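Local structure of ARF-like GTPase (4M9Q) at residues I5-L10 against K163-T168. The protein belongs to the ADP-ribosylation factor family of small P-loop GTPases and is modelled with a magnesium ion and phosphoaminophosphonic acid-guanylate ester. Sequence-based numbering, arbitrary orientation. Where two conformers were deposited one is given.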
# COMPACT_ATOMS: atom_id res chain seq x y z
N ILE A 5 -10.32 -5.28 7.88
CA ILE A 5 -8.91 -4.88 7.77
C ILE A 5 -8.89 -3.51 7.13
O ILE A 5 -9.67 -3.27 6.23
CB ILE A 5 -8.15 -5.75 6.74
CG1 ILE A 5 -7.73 -7.08 7.33
CG2 ILE A 5 -6.81 -5.15 6.33
CD1 ILE A 5 -6.68 -7.69 6.44
N THR A 6 -7.95 -2.66 7.49
CA THR A 6 -7.78 -1.41 6.81
C THR A 6 -6.35 -1.41 6.24
O THR A 6 -5.40 -1.86 6.91
CB THR A 6 -8.01 -0.23 7.79
OG1 THR A 6 -9.32 -0.33 8.34
CG2 THR A 6 -7.85 1.15 7.10
N ILE A 7 -6.20 -0.90 5.02
CA ILE A 7 -4.95 -0.91 4.33
C ILE A 7 -4.71 0.46 3.73
O ILE A 7 -5.64 1.06 3.22
CB ILE A 7 -5.03 -1.90 3.19
CG1 ILE A 7 -4.89 -3.31 3.70
CG2 ILE A 7 -3.93 -1.73 2.19
CD1 ILE A 7 -5.27 -4.25 2.57
N ALA A 8 -3.47 0.94 3.80
CA ALA A 8 -3.10 2.21 3.11
C ALA A 8 -2.34 1.84 1.90
O ALA A 8 -1.44 1.03 1.95
CB ALA A 8 -2.23 3.09 3.99
N LEU A 9 -2.67 2.47 0.79
CA LEU A 9 -2.00 2.21 -0.52
C LEU A 9 -1.03 3.37 -0.71
O LEU A 9 -1.46 4.50 -0.91
CB LEU A 9 -3.07 2.18 -1.60
CG LEU A 9 -2.95 1.62 -3.01
CD1 LEU A 9 -2.06 0.39 -3.09
CD2 LEU A 9 -4.34 1.36 -3.58
N LEU A 10 0.25 3.10 -0.56
CA LEU A 10 1.25 4.14 -0.53
C LEU A 10 2.26 3.89 -1.64
O LEU A 10 2.22 2.86 -2.31
CB LEU A 10 1.96 4.11 0.82
CG LEU A 10 1.10 4.27 2.10
CD1 LEU A 10 2.04 4.22 3.28
CD2 LEU A 10 0.31 5.54 2.05
N LYS A 163 -3.93 -11.32 -1.44
CA LYS A 163 -4.19 -12.55 -0.66
C LYS A 163 -3.02 -12.87 0.28
O LYS A 163 -3.24 -13.34 1.38
CB LYS A 163 -4.37 -13.77 -1.57
CG LYS A 163 -5.79 -13.97 -2.07
CD LYS A 163 -5.90 -15.00 -3.21
CE LYS A 163 -7.36 -15.37 -3.46
NZ LYS A 163 -7.95 -16.24 -2.36
N TRP A 164 -1.79 -12.64 -0.17
CA TRP A 164 -0.65 -12.80 0.72
C TRP A 164 -0.77 -11.81 1.88
O TRP A 164 -0.50 -12.17 3.01
CB TRP A 164 0.64 -12.57 -0.03
CG TRP A 164 1.79 -12.57 0.92
CD1 TRP A 164 2.50 -13.68 1.41
CD2 TRP A 164 2.38 -11.43 1.59
NE1 TRP A 164 3.47 -13.28 2.29
CE2 TRP A 164 3.43 -11.94 2.45
CE3 TRP A 164 2.17 -10.11 1.54
CZ2 TRP A 164 4.21 -11.13 3.20
CZ3 TRP A 164 2.94 -9.28 2.34
CH2 TRP A 164 3.93 -9.80 3.16
N LEU A 165 -1.16 -10.57 1.60
CA LEU A 165 -1.24 -9.55 2.66
C LEU A 165 -2.30 -9.96 3.67
O LEU A 165 -2.05 -9.96 4.88
CB LEU A 165 -1.66 -8.19 2.12
CG LEU A 165 -0.91 -6.92 2.48
CD1 LEU A 165 -1.85 -5.73 2.38
CD2 LEU A 165 -0.22 -6.99 3.78
N VAL A 166 -3.47 -10.30 3.14
CA VAL A 166 -4.61 -10.56 4.00
C VAL A 166 -4.33 -11.79 4.84
O VAL A 166 -4.63 -11.81 6.03
CB VAL A 166 -5.93 -10.66 3.20
CG1 VAL A 166 -7.02 -11.18 4.12
CG2 VAL A 166 -6.28 -9.27 2.63
N GLY A 167 -3.71 -12.78 4.24
CA GLY A 167 -3.31 -13.98 4.96
C GLY A 167 -2.30 -13.69 6.04
O GLY A 167 -2.32 -14.30 7.10
N THR A 168 -1.40 -12.75 5.80
CA THR A 168 -0.45 -12.40 6.82
C THR A 168 -1.15 -11.69 7.93
O THR A 168 -0.92 -12.01 9.09
CB THR A 168 0.67 -11.54 6.26
OG1 THR A 168 1.30 -12.27 5.20
CG2 THR A 168 1.68 -11.23 7.24
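Ile7 and Leu165 meet tip to tip, the CD1 methyl of Ile7 lying 3.7 Å from CD1 of Leu165, while CG1 of Ile7 stands 4.1 Å from that same leucine methyl. One branch of the leucine thus bears on the last two carbons of the isoleucine's long arm. CG1 lies opposite the carbonyl carbon, beside the backbone N, and chi2 of 168° extends the arm so that CD1 reaches helix 157-190. Ile5, two residues back and facing the same way, makes the second touch, its CD1 coming to 4.1 Å from CG2 of Val166. Here the two side chains run at a slant, and a single methyl from each does the touching. With chi1 at 170°, CG1 of Val166 lies opposite its backbone N and CG2 opposite the carbonyl carbon, beside N, where it meets Ile5. The backbones stay well apart, 8.1 Å between CA of Ile5 and CA of Val166, so side chains alone bridge the gap. Ile7 also packs on Leu162 and Ile5 on Val169, extending the seam along the helix; Leu165 rests on Ala74 of strand 74-80, and Val166 on Tyr48 of strand 48-55. The contact joins the last helix of the G domain to an interior strand of the sheet, the one that leads into the P-loop. All four touching residues are buried and meet through aliphatic carbon, implying cohesion by dispersion and the hydrophobic effect rather than by directional bonds.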